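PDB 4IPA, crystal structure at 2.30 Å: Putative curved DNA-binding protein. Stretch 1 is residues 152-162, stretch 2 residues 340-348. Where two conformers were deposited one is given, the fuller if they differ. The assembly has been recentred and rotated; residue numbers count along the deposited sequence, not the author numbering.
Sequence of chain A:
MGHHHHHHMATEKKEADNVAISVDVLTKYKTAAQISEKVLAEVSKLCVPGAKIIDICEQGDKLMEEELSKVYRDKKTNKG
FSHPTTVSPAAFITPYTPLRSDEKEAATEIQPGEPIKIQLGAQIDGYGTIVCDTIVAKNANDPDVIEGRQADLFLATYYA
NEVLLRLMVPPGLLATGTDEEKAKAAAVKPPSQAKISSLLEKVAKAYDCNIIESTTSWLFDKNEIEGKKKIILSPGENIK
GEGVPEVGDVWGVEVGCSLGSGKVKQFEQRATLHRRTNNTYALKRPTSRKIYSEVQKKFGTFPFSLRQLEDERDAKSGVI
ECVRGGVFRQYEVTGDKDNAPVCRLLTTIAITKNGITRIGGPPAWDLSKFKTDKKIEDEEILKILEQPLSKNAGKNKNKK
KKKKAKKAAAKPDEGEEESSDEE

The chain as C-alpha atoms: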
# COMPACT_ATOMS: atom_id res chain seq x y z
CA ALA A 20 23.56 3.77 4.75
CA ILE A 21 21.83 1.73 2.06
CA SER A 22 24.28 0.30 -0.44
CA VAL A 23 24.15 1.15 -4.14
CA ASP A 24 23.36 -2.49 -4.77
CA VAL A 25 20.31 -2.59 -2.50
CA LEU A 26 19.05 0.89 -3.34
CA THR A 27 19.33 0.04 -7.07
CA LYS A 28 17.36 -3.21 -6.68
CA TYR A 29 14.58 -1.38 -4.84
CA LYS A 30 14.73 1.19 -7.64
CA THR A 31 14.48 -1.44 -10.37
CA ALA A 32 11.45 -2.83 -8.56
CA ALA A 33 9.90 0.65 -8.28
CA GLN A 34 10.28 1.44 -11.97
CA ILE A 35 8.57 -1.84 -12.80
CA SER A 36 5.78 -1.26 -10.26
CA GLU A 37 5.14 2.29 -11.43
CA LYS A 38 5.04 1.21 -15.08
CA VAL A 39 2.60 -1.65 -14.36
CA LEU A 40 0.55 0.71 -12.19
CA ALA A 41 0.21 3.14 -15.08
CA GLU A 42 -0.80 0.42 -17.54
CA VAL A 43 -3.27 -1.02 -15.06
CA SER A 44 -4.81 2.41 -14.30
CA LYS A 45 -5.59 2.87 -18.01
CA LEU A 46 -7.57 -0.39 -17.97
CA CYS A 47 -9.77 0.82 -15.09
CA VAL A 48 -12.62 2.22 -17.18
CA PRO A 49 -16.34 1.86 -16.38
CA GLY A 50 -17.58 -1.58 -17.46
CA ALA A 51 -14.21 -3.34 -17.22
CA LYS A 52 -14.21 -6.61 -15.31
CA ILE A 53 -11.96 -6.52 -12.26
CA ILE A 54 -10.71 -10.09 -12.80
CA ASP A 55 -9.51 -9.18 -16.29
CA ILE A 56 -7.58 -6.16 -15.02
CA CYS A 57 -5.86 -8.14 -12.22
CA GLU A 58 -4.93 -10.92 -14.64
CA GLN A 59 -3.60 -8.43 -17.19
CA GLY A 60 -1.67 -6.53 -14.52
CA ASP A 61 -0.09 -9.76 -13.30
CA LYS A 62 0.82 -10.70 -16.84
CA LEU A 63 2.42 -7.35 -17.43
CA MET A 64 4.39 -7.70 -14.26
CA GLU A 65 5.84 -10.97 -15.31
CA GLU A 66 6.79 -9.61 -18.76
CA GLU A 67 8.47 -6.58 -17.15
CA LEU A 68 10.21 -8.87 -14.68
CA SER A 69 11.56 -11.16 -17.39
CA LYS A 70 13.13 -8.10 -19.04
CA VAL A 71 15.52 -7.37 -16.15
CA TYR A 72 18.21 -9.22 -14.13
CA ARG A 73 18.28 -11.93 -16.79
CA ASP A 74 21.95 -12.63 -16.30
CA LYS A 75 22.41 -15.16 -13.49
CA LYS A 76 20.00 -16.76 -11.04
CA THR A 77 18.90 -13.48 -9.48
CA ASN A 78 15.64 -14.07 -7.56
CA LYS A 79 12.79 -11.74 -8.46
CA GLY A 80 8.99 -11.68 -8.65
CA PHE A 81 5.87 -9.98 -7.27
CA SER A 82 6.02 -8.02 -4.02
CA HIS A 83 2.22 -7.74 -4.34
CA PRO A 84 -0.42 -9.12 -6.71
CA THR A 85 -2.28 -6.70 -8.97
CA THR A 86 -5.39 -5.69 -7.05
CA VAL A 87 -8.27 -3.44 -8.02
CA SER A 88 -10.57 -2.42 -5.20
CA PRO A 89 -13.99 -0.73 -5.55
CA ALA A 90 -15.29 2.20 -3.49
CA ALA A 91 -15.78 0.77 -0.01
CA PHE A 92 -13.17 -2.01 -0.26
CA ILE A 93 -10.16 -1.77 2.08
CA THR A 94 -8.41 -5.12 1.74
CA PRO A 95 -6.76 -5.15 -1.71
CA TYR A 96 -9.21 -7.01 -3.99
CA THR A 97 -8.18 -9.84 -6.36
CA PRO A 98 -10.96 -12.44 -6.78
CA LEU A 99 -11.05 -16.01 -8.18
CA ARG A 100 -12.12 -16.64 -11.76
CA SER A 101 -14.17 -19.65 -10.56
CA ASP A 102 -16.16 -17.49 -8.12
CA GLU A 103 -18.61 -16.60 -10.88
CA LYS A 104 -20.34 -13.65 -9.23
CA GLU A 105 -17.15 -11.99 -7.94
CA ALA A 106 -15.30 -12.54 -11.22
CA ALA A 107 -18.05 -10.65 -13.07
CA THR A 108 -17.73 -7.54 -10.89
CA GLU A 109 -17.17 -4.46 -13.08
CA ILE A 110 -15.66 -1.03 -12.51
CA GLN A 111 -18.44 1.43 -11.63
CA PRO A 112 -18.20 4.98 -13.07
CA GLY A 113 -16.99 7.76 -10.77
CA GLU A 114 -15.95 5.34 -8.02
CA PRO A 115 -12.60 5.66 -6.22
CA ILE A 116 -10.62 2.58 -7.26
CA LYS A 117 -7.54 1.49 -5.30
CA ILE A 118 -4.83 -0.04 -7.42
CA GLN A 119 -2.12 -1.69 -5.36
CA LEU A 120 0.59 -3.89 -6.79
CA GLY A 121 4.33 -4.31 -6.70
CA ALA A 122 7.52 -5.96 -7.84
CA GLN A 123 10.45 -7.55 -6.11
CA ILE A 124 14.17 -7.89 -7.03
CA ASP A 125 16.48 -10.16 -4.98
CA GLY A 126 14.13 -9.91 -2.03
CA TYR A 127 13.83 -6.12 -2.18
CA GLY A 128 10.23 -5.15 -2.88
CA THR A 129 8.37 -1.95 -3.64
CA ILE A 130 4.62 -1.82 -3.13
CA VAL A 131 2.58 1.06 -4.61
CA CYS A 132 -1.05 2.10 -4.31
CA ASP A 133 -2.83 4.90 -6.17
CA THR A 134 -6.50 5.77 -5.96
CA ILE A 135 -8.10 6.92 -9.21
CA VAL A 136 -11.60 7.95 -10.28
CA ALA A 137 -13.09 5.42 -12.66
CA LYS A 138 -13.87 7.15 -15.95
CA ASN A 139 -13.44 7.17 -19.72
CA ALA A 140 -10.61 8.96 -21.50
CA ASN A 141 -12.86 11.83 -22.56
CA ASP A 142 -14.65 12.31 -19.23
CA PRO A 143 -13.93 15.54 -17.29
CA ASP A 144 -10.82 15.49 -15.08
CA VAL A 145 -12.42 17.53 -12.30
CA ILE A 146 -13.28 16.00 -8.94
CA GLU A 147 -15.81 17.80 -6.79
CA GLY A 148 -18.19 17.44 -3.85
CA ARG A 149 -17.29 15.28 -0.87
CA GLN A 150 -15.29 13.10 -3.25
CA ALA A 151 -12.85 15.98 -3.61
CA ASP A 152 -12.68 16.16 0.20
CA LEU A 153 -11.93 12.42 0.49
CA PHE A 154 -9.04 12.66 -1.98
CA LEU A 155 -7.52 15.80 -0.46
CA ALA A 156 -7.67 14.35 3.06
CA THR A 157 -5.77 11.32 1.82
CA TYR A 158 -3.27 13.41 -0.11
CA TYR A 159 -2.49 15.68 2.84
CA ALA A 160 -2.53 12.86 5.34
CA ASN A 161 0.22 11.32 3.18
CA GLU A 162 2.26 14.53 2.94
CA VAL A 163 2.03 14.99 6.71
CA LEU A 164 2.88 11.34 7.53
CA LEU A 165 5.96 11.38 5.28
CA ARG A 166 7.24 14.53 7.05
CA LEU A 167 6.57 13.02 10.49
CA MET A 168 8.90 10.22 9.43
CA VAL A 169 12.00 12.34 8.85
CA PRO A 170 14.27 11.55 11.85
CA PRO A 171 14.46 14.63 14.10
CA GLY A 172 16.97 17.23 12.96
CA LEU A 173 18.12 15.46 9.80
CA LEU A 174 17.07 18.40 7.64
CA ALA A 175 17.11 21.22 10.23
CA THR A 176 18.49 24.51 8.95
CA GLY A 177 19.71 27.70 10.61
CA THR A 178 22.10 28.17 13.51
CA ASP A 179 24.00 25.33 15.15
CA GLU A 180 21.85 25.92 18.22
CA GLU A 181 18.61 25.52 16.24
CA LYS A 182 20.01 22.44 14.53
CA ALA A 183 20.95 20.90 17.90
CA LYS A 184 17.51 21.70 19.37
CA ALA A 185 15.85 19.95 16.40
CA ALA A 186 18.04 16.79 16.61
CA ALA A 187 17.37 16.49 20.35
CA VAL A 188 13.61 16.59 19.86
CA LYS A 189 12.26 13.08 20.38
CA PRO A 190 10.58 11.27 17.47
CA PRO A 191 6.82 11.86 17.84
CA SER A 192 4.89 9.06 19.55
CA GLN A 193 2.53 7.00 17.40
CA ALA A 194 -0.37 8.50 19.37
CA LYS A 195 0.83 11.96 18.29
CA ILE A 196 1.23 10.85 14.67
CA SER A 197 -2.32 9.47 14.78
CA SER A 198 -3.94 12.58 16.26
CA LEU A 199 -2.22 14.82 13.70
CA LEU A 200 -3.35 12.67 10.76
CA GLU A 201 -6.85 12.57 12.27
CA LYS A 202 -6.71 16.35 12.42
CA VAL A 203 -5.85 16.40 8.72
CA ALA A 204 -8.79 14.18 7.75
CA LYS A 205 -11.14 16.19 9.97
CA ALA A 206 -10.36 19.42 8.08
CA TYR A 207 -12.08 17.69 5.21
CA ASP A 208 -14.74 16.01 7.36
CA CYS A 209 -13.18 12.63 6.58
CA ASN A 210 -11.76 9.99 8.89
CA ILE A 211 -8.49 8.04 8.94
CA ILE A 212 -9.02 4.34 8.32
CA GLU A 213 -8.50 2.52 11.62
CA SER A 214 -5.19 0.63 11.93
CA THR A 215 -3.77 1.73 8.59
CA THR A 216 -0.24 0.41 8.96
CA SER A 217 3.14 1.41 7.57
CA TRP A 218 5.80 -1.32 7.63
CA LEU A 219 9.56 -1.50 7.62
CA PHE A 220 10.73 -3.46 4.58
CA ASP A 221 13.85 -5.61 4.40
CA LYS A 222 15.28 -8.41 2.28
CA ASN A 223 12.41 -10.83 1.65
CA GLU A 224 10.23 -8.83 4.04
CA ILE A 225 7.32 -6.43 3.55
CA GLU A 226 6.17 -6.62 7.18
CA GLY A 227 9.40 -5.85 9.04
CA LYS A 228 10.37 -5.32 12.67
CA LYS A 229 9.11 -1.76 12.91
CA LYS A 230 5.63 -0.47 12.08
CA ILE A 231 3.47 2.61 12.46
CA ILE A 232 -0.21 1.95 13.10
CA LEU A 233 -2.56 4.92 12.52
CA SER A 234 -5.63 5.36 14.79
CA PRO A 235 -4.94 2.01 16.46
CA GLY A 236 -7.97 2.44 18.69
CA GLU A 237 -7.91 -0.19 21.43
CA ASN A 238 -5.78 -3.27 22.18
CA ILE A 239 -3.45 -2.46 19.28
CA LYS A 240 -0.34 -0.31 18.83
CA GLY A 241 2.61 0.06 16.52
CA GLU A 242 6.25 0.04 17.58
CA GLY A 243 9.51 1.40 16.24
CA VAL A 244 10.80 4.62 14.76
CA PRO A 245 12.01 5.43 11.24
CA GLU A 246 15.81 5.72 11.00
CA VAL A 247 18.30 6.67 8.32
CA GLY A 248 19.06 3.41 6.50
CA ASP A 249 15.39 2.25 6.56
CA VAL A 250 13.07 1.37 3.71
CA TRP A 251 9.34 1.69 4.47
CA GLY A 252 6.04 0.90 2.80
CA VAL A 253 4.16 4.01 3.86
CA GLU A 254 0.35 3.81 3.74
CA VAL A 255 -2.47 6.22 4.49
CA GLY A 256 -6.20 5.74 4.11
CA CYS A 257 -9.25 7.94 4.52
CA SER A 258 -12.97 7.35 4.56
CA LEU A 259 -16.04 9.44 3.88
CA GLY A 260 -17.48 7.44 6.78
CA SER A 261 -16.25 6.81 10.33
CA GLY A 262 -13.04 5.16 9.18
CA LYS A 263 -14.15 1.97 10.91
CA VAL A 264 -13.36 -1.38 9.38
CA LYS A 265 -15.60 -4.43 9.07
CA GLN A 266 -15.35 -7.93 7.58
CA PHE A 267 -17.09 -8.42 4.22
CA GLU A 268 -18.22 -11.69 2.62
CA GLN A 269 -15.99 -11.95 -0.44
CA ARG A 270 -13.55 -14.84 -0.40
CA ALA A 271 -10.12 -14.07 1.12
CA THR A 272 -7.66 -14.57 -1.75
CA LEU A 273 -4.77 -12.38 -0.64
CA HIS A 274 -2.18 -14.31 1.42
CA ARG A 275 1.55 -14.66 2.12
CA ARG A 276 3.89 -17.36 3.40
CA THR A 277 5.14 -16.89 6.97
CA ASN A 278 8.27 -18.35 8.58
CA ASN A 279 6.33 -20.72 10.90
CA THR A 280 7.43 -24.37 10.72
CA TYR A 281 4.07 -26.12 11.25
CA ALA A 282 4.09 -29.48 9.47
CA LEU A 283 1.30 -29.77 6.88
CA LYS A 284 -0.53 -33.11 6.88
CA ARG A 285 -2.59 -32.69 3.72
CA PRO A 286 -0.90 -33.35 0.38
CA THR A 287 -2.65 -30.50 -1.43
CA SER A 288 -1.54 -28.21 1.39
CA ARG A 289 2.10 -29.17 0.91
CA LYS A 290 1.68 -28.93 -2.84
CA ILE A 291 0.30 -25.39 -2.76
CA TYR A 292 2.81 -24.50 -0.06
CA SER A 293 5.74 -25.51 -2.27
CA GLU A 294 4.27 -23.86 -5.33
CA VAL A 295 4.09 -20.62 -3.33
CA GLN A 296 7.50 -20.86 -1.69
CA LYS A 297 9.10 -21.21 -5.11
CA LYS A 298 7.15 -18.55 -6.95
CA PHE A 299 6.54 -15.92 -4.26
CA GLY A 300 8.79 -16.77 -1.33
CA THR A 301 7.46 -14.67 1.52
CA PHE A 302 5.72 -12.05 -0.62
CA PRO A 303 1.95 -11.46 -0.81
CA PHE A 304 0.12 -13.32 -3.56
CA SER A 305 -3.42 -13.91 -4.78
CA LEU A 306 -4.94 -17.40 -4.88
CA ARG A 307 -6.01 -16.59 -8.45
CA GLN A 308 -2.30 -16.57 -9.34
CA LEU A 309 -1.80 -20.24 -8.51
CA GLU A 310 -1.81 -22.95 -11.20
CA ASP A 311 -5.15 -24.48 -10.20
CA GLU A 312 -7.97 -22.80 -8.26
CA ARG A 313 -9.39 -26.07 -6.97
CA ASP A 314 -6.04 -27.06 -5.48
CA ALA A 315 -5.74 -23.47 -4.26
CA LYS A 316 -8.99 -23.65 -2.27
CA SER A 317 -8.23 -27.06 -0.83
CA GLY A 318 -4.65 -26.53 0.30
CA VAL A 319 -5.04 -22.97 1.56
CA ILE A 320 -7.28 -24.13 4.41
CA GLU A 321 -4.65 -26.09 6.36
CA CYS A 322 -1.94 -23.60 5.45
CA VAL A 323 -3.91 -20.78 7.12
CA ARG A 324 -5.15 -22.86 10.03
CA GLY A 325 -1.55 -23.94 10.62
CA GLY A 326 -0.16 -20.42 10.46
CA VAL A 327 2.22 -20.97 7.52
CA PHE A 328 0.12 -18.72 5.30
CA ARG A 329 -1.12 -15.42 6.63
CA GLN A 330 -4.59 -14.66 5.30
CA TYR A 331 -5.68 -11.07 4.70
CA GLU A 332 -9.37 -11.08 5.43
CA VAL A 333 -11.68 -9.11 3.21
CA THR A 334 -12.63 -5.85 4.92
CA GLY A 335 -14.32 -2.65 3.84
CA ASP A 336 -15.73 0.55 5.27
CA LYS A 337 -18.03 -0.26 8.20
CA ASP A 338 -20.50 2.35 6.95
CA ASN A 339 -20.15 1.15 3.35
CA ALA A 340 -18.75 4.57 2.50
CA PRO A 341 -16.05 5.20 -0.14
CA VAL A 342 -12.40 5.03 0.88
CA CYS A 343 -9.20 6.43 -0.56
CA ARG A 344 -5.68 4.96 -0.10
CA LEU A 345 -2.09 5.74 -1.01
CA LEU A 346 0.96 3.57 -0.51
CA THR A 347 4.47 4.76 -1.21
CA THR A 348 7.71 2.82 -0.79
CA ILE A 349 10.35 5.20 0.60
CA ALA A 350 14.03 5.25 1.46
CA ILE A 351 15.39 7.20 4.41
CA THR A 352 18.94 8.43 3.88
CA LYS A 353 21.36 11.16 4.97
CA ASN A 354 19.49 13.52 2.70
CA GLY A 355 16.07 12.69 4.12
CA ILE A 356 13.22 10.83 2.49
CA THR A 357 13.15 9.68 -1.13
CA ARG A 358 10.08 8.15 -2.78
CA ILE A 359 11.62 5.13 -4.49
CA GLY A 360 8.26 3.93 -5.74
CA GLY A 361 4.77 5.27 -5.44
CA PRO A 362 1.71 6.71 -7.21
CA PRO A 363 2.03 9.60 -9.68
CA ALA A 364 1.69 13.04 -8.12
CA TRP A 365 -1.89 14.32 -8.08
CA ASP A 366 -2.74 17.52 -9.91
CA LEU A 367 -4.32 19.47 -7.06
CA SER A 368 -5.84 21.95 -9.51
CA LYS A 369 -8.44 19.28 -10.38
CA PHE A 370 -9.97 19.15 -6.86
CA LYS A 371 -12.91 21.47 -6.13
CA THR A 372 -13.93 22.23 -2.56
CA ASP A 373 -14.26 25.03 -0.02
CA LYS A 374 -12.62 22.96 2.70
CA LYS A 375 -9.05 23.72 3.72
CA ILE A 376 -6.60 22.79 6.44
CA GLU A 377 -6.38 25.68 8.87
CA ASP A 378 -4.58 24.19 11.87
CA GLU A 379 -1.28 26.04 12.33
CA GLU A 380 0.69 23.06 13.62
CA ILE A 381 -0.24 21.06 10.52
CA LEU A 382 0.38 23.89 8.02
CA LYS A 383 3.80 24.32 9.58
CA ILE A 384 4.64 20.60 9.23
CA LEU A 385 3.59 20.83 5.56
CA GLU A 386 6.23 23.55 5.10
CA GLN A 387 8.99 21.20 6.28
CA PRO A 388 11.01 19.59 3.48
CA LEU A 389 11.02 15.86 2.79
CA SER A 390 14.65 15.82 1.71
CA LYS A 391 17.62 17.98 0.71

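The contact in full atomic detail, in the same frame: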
# COMPACT_ATOMS: atom_id res chain seq x y z
N ASP A 152 -13.13 16.12 -1.19
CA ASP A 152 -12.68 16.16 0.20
C ASP A 152 -11.94 14.87 0.60
O ASP A 152 -10.91 14.93 1.27
CB ASP A 152 -13.85 16.37 1.15
CG ASP A 152 -14.48 17.75 1.02
OD1 ASP A 152 -13.77 18.69 0.61
OD2 ASP A 152 -15.69 17.88 1.35
N LEU A 153 -12.50 13.73 0.20
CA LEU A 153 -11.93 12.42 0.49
C LEU A 153 -10.51 12.30 -0.07
O LEU A 153 -9.59 11.88 0.63
CB LEU A 153 -12.82 11.33 -0.13
CG LEU A 153 -12.27 9.90 -0.02
CD1 LEU A 153 -12.14 9.50 1.44
CD2 LEU A 153 -13.13 8.87 -0.79
N PHE A 154 -10.34 12.68 -1.33
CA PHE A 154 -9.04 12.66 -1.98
C PHE A 154 -8.02 13.59 -1.32
O PHE A 154 -6.88 13.21 -1.10
CB PHE A 154 -9.17 13.01 -3.47
CG PHE A 154 -9.53 11.84 -4.34
CD1 PHE A 154 -10.84 11.38 -4.39
CD2 PHE A 154 -8.57 11.21 -5.10
CE1 PHE A 154 -11.18 10.32 -5.20
CE2 PHE A 154 -8.90 10.13 -5.91
CZ PHE A 154 -10.20 9.69 -5.96
N LEU A 155 -8.43 14.83 -1.06
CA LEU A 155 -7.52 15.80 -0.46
C LEU A 155 -7.09 15.41 0.96
O LEU A 155 -5.94 15.64 1.34
CB LEU A 155 -8.13 17.20 -0.46
CG LEU A 155 -8.15 17.84 -1.84
CD1 LEU A 155 -8.99 19.10 -1.82
CD2 LEU A 155 -6.73 18.12 -2.31
N ALA A 156 -8.01 14.83 1.73
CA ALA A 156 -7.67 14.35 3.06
C ALA A 156 -6.57 13.30 2.94
O ALA A 156 -5.60 13.29 3.71
CB ALA A 156 -8.89 13.75 3.74
N THR A 157 -6.72 12.41 1.97
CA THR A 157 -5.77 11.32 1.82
C THR A 157 -4.42 11.85 1.35
O THR A 157 -3.38 11.46 1.86
CB THR A 157 -6.29 10.27 0.84
OG1 THR A 157 -7.62 9.89 1.20
CG2 THR A 157 -5.39 9.04 0.88
N TYR A 158 -4.46 12.76 0.38
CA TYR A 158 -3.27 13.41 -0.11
C TYR A 158 -2.50 14.09 1.03
O TYR A 158 -1.29 13.87 1.19
CB TYR A 158 -3.63 14.43 -1.20
CG TYR A 158 -2.45 15.20 -1.76
CD1 TYR A 158 -2.02 16.39 -1.18
CD2 TYR A 158 -1.76 14.74 -2.88
CE1 TYR A 158 -0.95 17.10 -1.71
CE2 TYR A 158 -0.68 15.43 -3.40
CZ TYR A 158 -0.28 16.61 -2.81
OH TYR A 158 0.79 17.29 -3.34
N TYR A 159 -3.18 14.93 1.80
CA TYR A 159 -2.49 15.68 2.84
C TYR A 159 -2.11 14.82 4.02
O TYR A 159 -1.08 15.05 4.65
CB TYR A 159 -3.25 16.94 3.27
CG TYR A 159 -3.10 18.04 2.26
CD1 TYR A 159 -1.86 18.63 2.03
CD2 TYR A 159 -4.18 18.46 1.49
CE1 TYR A 159 -1.71 19.63 1.08
CE2 TYR A 159 -4.03 19.46 0.53
CZ TYR A 159 -2.80 20.04 0.33
OH TYR A 159 -2.65 21.03 -0.62
N ALA A 160 -2.92 13.81 4.31
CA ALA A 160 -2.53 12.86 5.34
C ALA A 160 -1.17 12.26 4.96
O ALA A 160 -0.28 12.11 5.80
CB ALA A 160 -3.59 11.79 5.48
N ASN A 161 -1.01 11.93 3.68
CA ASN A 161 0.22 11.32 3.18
C ASN A 161 1.42 12.26 3.27
O ASN A 161 2.50 11.87 3.73
CB ASN A 161 0.03 10.81 1.75
CG ASN A 161 1.18 9.94 1.28
OD1 ASN A 161 1.62 9.05 2.00
ND2 ASN A 161 1.68 10.21 0.07
N GLU A 162 1.22 13.51 2.86
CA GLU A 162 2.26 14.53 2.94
C GLU A 162 2.69 14.79 4.39
O GLU A 162 3.87 14.98 4.66
CB GLU A 162 1.80 15.85 2.30
CG GLU A 162 1.57 15.75 0.80
CD GLU A 162 2.84 15.36 0.04
OE1 GLU A 162 3.88 16.03 0.24
OE2 GLU A 162 2.80 14.40 -0.75
N ALA A 340 -19.13 3.33 3.14
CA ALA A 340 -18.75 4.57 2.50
C ALA A 340 -17.47 4.39 1.68
O ALA A 340 -16.68 3.48 1.93
CB ALA A 340 -18.55 5.63 3.55
N PRO A 341 -17.26 5.25 0.69
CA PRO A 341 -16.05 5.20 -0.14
C PRO A 341 -14.78 5.47 0.66
O PRO A 341 -14.80 6.25 1.62
CB PRO A 341 -16.27 6.34 -1.14
CG PRO A 341 -17.76 6.43 -1.25
CD PRO A 341 -18.23 6.22 0.17
N VAL A 342 -13.69 4.83 0.26
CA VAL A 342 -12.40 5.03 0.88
C VAL A 342 -11.35 5.37 -0.16
O VAL A 342 -11.51 5.05 -1.35
CB VAL A 342 -11.93 3.80 1.68
CG1 VAL A 342 -12.99 3.40 2.71
CG2 VAL A 342 -11.58 2.64 0.75
N CYS A 343 -10.30 6.03 0.29
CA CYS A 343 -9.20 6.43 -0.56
C CYS A 343 -7.89 5.99 0.11
O CYS A 343 -7.75 6.11 1.32
CB CYS A 343 -9.25 7.94 -0.75
SG CYS A 343 -8.01 8.63 -1.84
N ARG A 344 -6.95 5.45 -0.67
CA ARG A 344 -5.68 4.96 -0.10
C ARG A 344 -4.47 5.31 -0.97
O ARG A 344 -4.55 5.33 -2.21
CB ARG A 344 -5.71 3.43 0.11
CG ARG A 344 -6.85 2.92 1.01
CD ARG A 344 -6.65 1.45 1.44
NE ARG A 344 -6.59 0.55 0.30
CZ ARG A 344 -5.47 -0.01 -0.16
NH1 ARG A 344 -4.30 0.21 0.43
NH2 ARG A 344 -5.54 -0.81 -1.22
N LEU A 345 -3.37 5.61 -0.32
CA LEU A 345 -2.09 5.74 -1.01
C LEU A 345 -1.05 4.90 -0.30
O LEU A 345 -1.08 4.74 0.92
CB LEU A 345 -1.65 7.19 -1.04
CG LEU A 345 -2.55 8.15 -1.82
CD1 LEU A 345 -2.28 9.60 -1.38
CD2 LEU A 345 -2.33 7.96 -3.32
N LEU A 346 -0.10 4.38 -1.07
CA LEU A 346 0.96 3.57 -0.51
C LEU A 346 2.20 3.91 -1.32
O LEU A 346 2.22 3.80 -2.56
CB LEU A 346 0.62 2.07 -0.57
CG LEU A 346 1.30 1.18 0.49
CD1 LEU A 346 0.67 -0.24 0.62
CD2 LEU A 346 2.80 1.08 0.25
N THR A 347 3.22 4.34 -0.61
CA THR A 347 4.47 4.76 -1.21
C THR A 347 5.59 3.96 -0.55
O THR A 347 5.64 3.84 0.67
CB THR A 347 4.71 6.27 -0.96
OG1 THR A 347 3.57 7.02 -1.41
CG2 THR A 347 5.97 6.75 -1.68
N THR A 348 6.50 3.43 -1.35
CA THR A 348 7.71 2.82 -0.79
C THR A 348 8.83 3.86 -0.75
O THR A 348 9.21 4.38 -1.78
CB THR A 348 8.14 1.60 -1.61
OG1 THR A 348 7.14 0.58 -1.48
CG2 THR A 348 9.51 1.06 -1.10
O HOH W 1 1.81 6.69 0.73
O HOH W 2 3.78 9.56 -2.47

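The thiol of Cys343 sits over one face of the Phe154 ring, its SG 4.3 Å from the centroid of the six ring carbons CG to CZ and only 16° off the ring normal, a sulfur-aromatic contact at the closest pairing of the two backbones, where the CA atoms of Phe154 and Cys343 lie 6.4 Å apart. The CA-to-CB bond of Phe154 points away from the strand, but with chi1 at -84° the ring comes back nearer to it, and the t rotamer of Cys343 places the sulfur above it.

The helix runs at 28° to the strand, in broadly the same direction, and their axes approach to 8.1 Å. Strand alternation directs Cys343, Leu345 and Thr347 toward the helix, while Val342, Arg344 and Leu346 point away. On the helix, Leu153, Thr157 and Asn161, spaced four residues apart, face the strand in turn.

Cys343 is the most extensively covered residue. Besides the ring, it meets Leu153, whose CG lies 3.7 Å from Cys343 CB, and Thr157, whose OG1 approaches Cys343 CB to 3.2 Å. That hydroxyl is already committed within the helix, donating to Leu153 O at 2.9 Å from OG1. Leu153 also reaches Pro341, with CD2 4.0 Å from Pro341 CB.

Farther along, Leu345 packs against the next turn: its CD1 lies 3.9 Å from Thr157 CG2 and 4.1 Å from Asn161 CB.

No direct hydrogen bond joins the two stretches; beyond Leu345, water supplies the polar link. Asn161 ND2 and Thr347 OG1 are 4.0 Å apart, and two waters bridge these side chains. Water 1 donates to Asn161 OD1 (2.7 Å) and accepts from Thr347 OG1 (2.8 Å). Water 2 donates to Thr347 OG1 (2.8 Å) and accepts a weak bond from Asn161 ND2 (3.4 Å). The Thr347 hydroxyl thus serves as both donor and acceptor.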